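Local coordinates for putative polyphosphate kinase 2 family protein (Arthrobacter aurescens, PDB 3RHF) that probably acts as a polyphosphate kinase of the PPK2 family, transferring phosphate between polyphosphate and nucleotides through a P-loop-type kinase fold, at residues S189-R200 with Y210-W221. Residues are numbered along the deposited sequence; the frame is centred on the assembly and turned at random.
Sequences SKDEQKKRLIAR and YSRGDLAERAYW. With PO4 (phosphate ion), chain H.
R218 reaches across from helix 212-218 and settles among K190, Q193, K194 and L197 of helix 190-200, which runs nearly antiparallel to it at 158°. Its NH2 makes both hydrogen bonds that join the segments directly: a nearly straight one to K190 O (2.9 Å, 167° at the hydrogen) and one to Q193 OE1 (3.1 Å), where the nitrogen sits well above the amide's carbonyl plane. A bend at chi3 (61°) turns the guanidinium so that K190 CE lies over one face and K194 CB over the other. R218 NH1 continues outward to S289 O of the second subunit.

K190 CB makes a CH-pi contact over the five-membered ring of W221, 3.8 Å from its centroid, while Q193 CG meets W221 CZ3. With an alanine here instead of W221, K190's methylenes would probably lose the ring face they lie against, opening a gap beside Q193 CG. Further along, L197 CD2 packs on D214 CB at 3.8 Å and near the Y210 ring, whose hydroxyl bonds E282 of the second subunit.

At the far end R200 NE donates to O1 of a phosphate (2.8 Å), probably from the crystallisation liquor, which K209 also binds. R200 NH1 makes a long salt bridge to D214 OD2; a water also joins them, its bond to NH1 weak, and accepts from S211 N. The chemistry is consistent with an anion pocket beside R200, and the second subunit is met at both ends, through Y210 and R218.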
loop_
_atom_site.group_PDB
_atom_site.type_symbol
_atom_site.label_atom_id
_atom_site.label_comp_id
_atom_site.label_asym_id
_atom_site.label_seq_id
_atom_site.Cartn_x
_atom_site.Cartn_y
_atom_site.Cartn_z
ATOM N N SER A 189 -24.814 -1.128 -13.000
ATOM C CA SER A 189 -25.723 -1.208 -14.143
ATOM C C SER A 189 -25.041 -0.702 -15.405
ATOM O O SER A 189 -24.123 0.124 -15.337
ATOM C CB SER A 189 -26.973 -0.389 -13.884
ATOM O OG SER A 189 -26.664 0.979 -13.908
ATOM N N LYS A 190 -25.465 -1.219 -16.563
ATOM C CA LYS A 190 -24.962 -0.707 -17.872
ATOM C C LYS A 190 -25.081 0.825 -17.990
ATOM O O LYS A 190 -24.193 1.467 -18.534
ATOM C CB LYS A 190 -25.630 -1.399 -19.070
ATOM C CG LYS A 190 -24.857 -1.243 -20.425
ATOM C CD LYS A 190 -25.707 -1.663 -21.627
ATOM C CE LYS A 190 -24.900 -1.694 -22.959
ATOM N NZ LYS A 190 -25.626 -2.263 -24.171
ATOM N N ASP A 191 -26.111 1.429 -17.414
ATOM C CA ASP A 191 -26.194 2.898 -17.459
ATOM C C ASP A 191 -25.224 3.638 -16.559
ATOM O O ASP A 191 -24.691 4.684 -16.945
ATOM C CB ASP A 191 -27.605 3.362 -17.119
ATOM C CG ASP A 191 -28.572 3.124 -18.239
ATOM O OD1 ASP A 191 -28.089 2.995 -19.424
ATOM O OD2 ASP A 191 -29.793 3.061 -17.898
ATOM N N GLU A 192 -25.030 3.115 -15.347
ATOM C CA GLU A 192 -23.988 3.623 -14.443
ATOM C C GLU A 192 -22.610 3.659 -15.117
ATOM O O GLU A 192 -21.876 4.633 -14.945
ATOM C CB GLU A 192 -23.915 2.801 -13.151
ATOM C CG GLU A 192 -23.094 3.448 -12.032
ATOM C CD GLU A 192 -23.601 4.820 -11.583
ATOM O OE1 GLU A 192 -24.821 5.073 -11.606
ATOM O OE2 GLU A 192 -22.761 5.655 -11.199
ATOM N N GLN A 193 -22.264 2.620 -15.877
ATOM C CA GLN A 193 -20.992 2.641 -16.583
ATOM C C GLN A 193 -20.935 3.830 -17.559
ATOM O O GLN A 193 -19.933 4.558 -17.632
ATOM C CB GLN A 193 -20.792 1.363 -17.362
ATOM C CG GLN A 193 -19.418 0.924 -17.424
ATOM C CD GLN A 193 -18.922 0.587 -18.805
ATOM O OE1 GLN A 193 -19.358 1.181 -19.773
ATOM N NE2 GLN A 193 -17.908 -0.315 -18.884
ATOM N N LYS A 194 -22.019 4.004 -18.307
ATOM C CA LYS A 194 -22.148 5.112 -19.249
ATOM C C LYS A 194 -21.993 6.444 -18.524
ATOM O O LYS A 194 -21.222 7.293 -18.943
ATOM C CB LYS A 194 -23.472 5.028 -20.029
ATOM C CG LYS A 194 -23.809 6.279 -20.810
ATOM C CD LYS A 194 -24.597 6.024 -22.127
ATOM C CE LYS A 194 -26.020 5.507 -21.937
ATOM N NZ LYS A 194 -26.737 5.436 -23.282
ATOM N N LYS A 195 -22.703 6.596 -17.415
ATOM C CA LYS A 195 -22.596 7.801 -16.597
ATOM C C LYS A 195 -21.144 8.031 -16.159
ATOM O O LYS A 195 -20.652 9.149 -16.146
ATOM C CB LYS A 195 -23.515 7.654 -15.388
ATOM C CG LYS A 195 -23.871 8.962 -14.660
ATOM C CD LYS A 195 -24.546 8.720 -13.271
ATOM C CE LYS A 195 -24.333 9.875 -12.220
ATOM N NZ LYS A 195 -24.705 9.409 -10.806
ATOM N N ARG A 196 -20.443 6.956 -15.825
ATOM C CA ARG A 196 -19.076 7.084 -15.376
ATOM C C ARG A 196 -18.096 7.424 -16.510
ATOM O O ARG A 196 -17.211 8.256 -16.300
ATOM C CB ARG A 196 -18.635 5.868 -14.531
ATOM C CG ARG A 196 -19.348 5.864 -13.200
ATOM C CD ARG A 196 -19.077 4.657 -12.348
ATOM N NE ARG A 196 -19.976 4.605 -11.189
ATOM C CZ ARG A 196 -19.835 3.770 -10.159
ATOM N NH1 ARG A 196 -18.820 2.919 -10.102
ATOM N NH2 ARG A 196 -20.722 3.737 -9.212
ATOM N N LEU A 197 -18.238 6.810 -17.684
ATOM C CA LEU A 197 -17.331 7.138 -18.792
ATOM C C LEU A 197 -17.554 8.576 -19.231
ATOM O O LEU A 197 -16.595 9.306 -19.535
ATOM C CB LEU A 197 -17.510 6.206 -19.971
ATOM C CG LEU A 197 -17.063 4.767 -19.778
ATOM C CD1 LEU A 197 -17.600 3.951 -20.924
ATOM C CD2 LEU A 197 -15.544 4.659 -19.693
ATOM N N ILE A 198 -18.812 9.002 -19.231
ATOM C CA ILE A 198 -19.113 10.385 -19.567
ATOM C C ILE A 198 -18.454 11.335 -18.587
ATOM O O ILE A 198 -17.879 12.340 -18.984
ATOM C CB ILE A 198 -20.621 10.659 -19.588
ATOM C CG1 ILE A 198 -21.243 10.152 -20.880
ATOM C CG2 ILE A 198 -20.891 12.167 -19.482
ATOM C CD1 ILE A 198 -22.823 10.100 -20.815
ATOM N N ALA A 199 -18.548 11.011 -17.294
ATOM C CA ALA A 199 -17.871 11.825 -16.261
ATOM C C ALA A 199 -16.345 11.885 -16.477
ATOM O O ALA A 199 -15.727 12.932 -16.284
ATOM C CB ALA A 199 -18.241 11.383 -14.861
ATOM N N ARG A 200 -15.729 10.828 -16.973
ATOM C CA ARG A 200 -14.297 10.964 -17.269
ATOM C C ARG A 200 -14.026 11.961 -18.385
ATOM O O ARG A 200 -13.063 12.755 -18.322
ATOM C CB ARG A 200 -13.690 9.638 -17.637
ATOM C CG ARG A 200 -13.838 8.660 -16.529
ATOM C CD ARG A 200 -12.966 7.491 -16.737
ATOM N NE ARG A 200 -12.932 6.616 -15.580
ATOM C CZ ARG A 200 -12.499 5.367 -15.657
ATOM N NH1 ARG A 200 -12.118 4.887 -16.836
ATOM N NH2 ARG A 200 -12.461 4.592 -14.575
ATOM N N TYR A 210 -9.338 7.843 -19.568
ATOM C CA TYR A 210 -10.383 7.356 -20.464
ATOM C C TYR A 210 -9.776 6.367 -21.466
ATOM O O TYR A 210 -8.710 6.606 -22.010
ATOM C CB TYR A 210 -11.116 8.484 -21.188
ATOM C CG TYR A 210 -12.089 7.936 -22.203
ATOM C CD1 TYR A 210 -13.387 7.635 -21.856
ATOM C CD2 TYR A 210 -11.676 7.648 -23.491
ATOM C CE1 TYR A 210 -14.255 7.079 -22.757
ATOM C CE2 TYR A 210 -12.529 7.112 -24.393
ATOM C CZ TYR A 210 -13.828 6.826 -24.040
ATOM O OH TYR A 210 -14.692 6.306 -25.015
ATOM N N SER A 211 -10.446 5.247 -21.679
ATOM C CA SER A 211 -9.963 4.262 -22.634
ATOM C C SER A 211 -11.060 3.897 -23.625
ATOM O O SER A 211 -12.160 3.502 -23.224
ATOM C CB SER A 211 -9.512 3.007 -21.913
ATOM O OG SER A 211 -8.982 2.096 -22.858
ATOM N N ARG A 212 -10.765 4.049 -24.913
ATOM C CA ARG A 212 -11.699 3.642 -25.943
ATOM C C ARG A 212 -12.107 2.185 -25.735
ATOM O O ARG A 212 -13.259 1.826 -25.992
ATOM C CB ARG A 212 -11.076 3.796 -27.330
ATOM C CG ARG A 212 -11.791 2.997 -28.462
ATOM C CD ARG A 212 -13.201 3.520 -28.785
ATOM N NE ARG A 212 -13.168 4.873 -29.335
ATOM C CZ ARG A 212 -12.812 5.187 -30.583
ATOM N NH1 ARG A 212 -12.470 4.240 -31.449
ATOM N NH2 ARG A 212 -12.798 6.463 -30.971
ATOM N N GLY A 213 -11.157 1.354 -25.294
ATOM C CA GLY A 213 -11.424 -0.036 -24.975
ATOM C C GLY A 213 -12.638 -0.284 -24.085
ATOM O O GLY A 213 -13.292 -1.335 -24.203
ATOM N N ASP A 214 -12.951 0.654 -23.193
ATOM C CA ASP A 214 -14.136 0.514 -22.349
ATOM C C ASP A 214 -15.423 0.737 -23.129
ATOM O O ASP A 214 -16.458 0.165 -22.807
ATOM C CB ASP A 214 -14.091 1.484 -21.148
ATOM C CG ASP A 214 -13.027 1.112 -20.115
ATOM O OD1 ASP A 214 -12.750 -0.084 -19.924
ATOM O OD2 ASP A 214 -12.472 2.026 -19.494
ATOM N N LEU A 215 -15.372 1.586 -24.137
ATOM C CA LEU A 215 -16.532 1.812 -24.977
ATOM C C LEU A 215 -16.748 0.566 -25.878
ATOM O O LEU A 215 -17.858 0.026 -25.938
ATOM C CB LEU A 215 -16.356 3.105 -25.794
ATOM C CG LEU A 215 -17.436 3.485 -26.809
ATOM C CD1 LEU A 215 -18.803 3.497 -26.139
ATOM C CD2 LEU A 215 -17.135 4.819 -27.443
ATOM N N ALA A 216 -15.673 0.112 -26.543
ATOM C CA ALA A 216 -15.673 -1.150 -27.292
ATOM C C ALA A 216 -16.491 -2.210 -26.566
ATOM O O ALA A 216 -17.456 -2.727 -27.100
ATOM C CB ALA A 216 -14.231 -1.659 -27.516
ATOM N N GLU A 217 -16.139 -2.499 -25.326
ATOM C CA GLU A 217 -16.696 -3.657 -24.640
ATOM C C GLU A 217 -18.131 -3.471 -24.151
ATOM O O GLU A 217 -18.755 -4.457 -23.782
ATOM C CB GLU A 217 -15.787 -4.101 -23.482
ATOM C CG GLU A 217 -14.311 -4.375 -23.882
ATOM C CD GLU A 217 -13.957 -5.854 -24.154
ATOM O OE1 GLU A 217 -14.837 -6.665 -24.531
ATOM O OE2 GLU A 217 -12.766 -6.196 -23.988
ATOM N N ARG A 218 -18.671 -2.248 -24.157
ATOM C CA ARG A 218 -20.100 -2.060 -23.843
ATOM C C ARG A 218 -20.959 -2.867 -24.813
ATOM O O ARG A 218 -22.013 -3.382 -24.455
ATOM C CB ARG A 218 -20.538 -0.590 -23.923
ATOM C CG ARG A 218 -20.060 0.298 -22.808
ATOM C CD ARG A 218 -20.531 1.757 -22.962
ATOM N NE ARG A 218 -21.997 1.912 -22.968
ATOM C CZ ARG A 218 -22.792 1.743 -21.907
ATOM N NH1 ARG A 218 -24.101 1.914 -22.027
ATOM N NH2 ARG A 218 -22.299 1.413 -20.714
ATOM N N ALA A 219 -20.497 -2.960 -26.054
ATOM C CA ALA A 219 -21.167 -3.753 -27.061
ATOM C C ALA A 219 -21.320 -5.202 -26.563
ATOM O O ALA A 219 -22.280 -5.875 -26.909
ATOM C CB ALA A 219 -20.394 -3.681 -28.379
ATOM N N TYR A 220 -20.408 -5.659 -25.701
ATOM C CA TYR A 220 -20.475 -7.010 -25.192
ATOM C C TYR A 220 -21.041 -7.128 -23.784
ATOM O O TYR A 220 -20.961 -8.190 -23.163
ATOM C CB TYR A 220 -19.101 -7.658 -25.287
ATOM C CG TYR A 220 -18.604 -7.802 -26.710
ATOM C CD1 TYR A 220 -18.908 -8.922 -27.473
ATOM C CD2 TYR A 220 -17.834 -6.807 -27.294
ATOM C CE1 TYR A 220 -18.440 -9.039 -28.804
ATOM C CE2 TYR A 220 -17.371 -6.908 -28.607
ATOM C CZ TYR A 220 -17.677 -8.018 -29.353
ATOM O OH TYR A 220 -17.215 -8.091 -30.636
ATOM N N TRP A 221 -21.706 -6.088 -23.316
ATOM C CA TRP A 221 -22.136 -6.045 -21.927
ATOM C C TRP A 221 -22.963 -7.245 -21.436
ATOM O O TRP A 221 -22.762 -7.720 -20.315
ATOM C CB TRP A 221 -22.885 -4.737 -21.611
ATOM C CG TRP A 221 -23.263 -4.615 -20.149
ATOM C CD1 TRP A 221 -24.320 -5.193 -19.540
ATOM C CD2 TRP A 221 -22.565 -3.898 -19.131
ATOM N NE1 TRP A 221 -24.355 -4.861 -18.213
ATOM C CE2 TRP A 221 -23.281 -4.075 -17.934
ATOM C CE3 TRP A 221 -21.408 -3.116 -19.119
ATOM C CZ2 TRP A 221 -22.902 -3.496 -16.740
ATOM C CZ3 TRP A 221 -21.010 -2.549 -17.935
ATOM C CH2 TRP A 221 -21.754 -2.749 -16.747
HETATM P P PO4 H . -12.876 7.528 -11.538
HETATM O O1 PO4 H . -13.161 7.785 -13.021
HETATM O O2 PO4 H . -11.828 8.532 -11.102
HETATM O O3 PO4 H . -14.063 7.834 -10.637
HETATM O O4 PO4 H . -12.489 6.058 -11.353
HETATM O O HOH W 1 -12.305 4.663 -19.552
#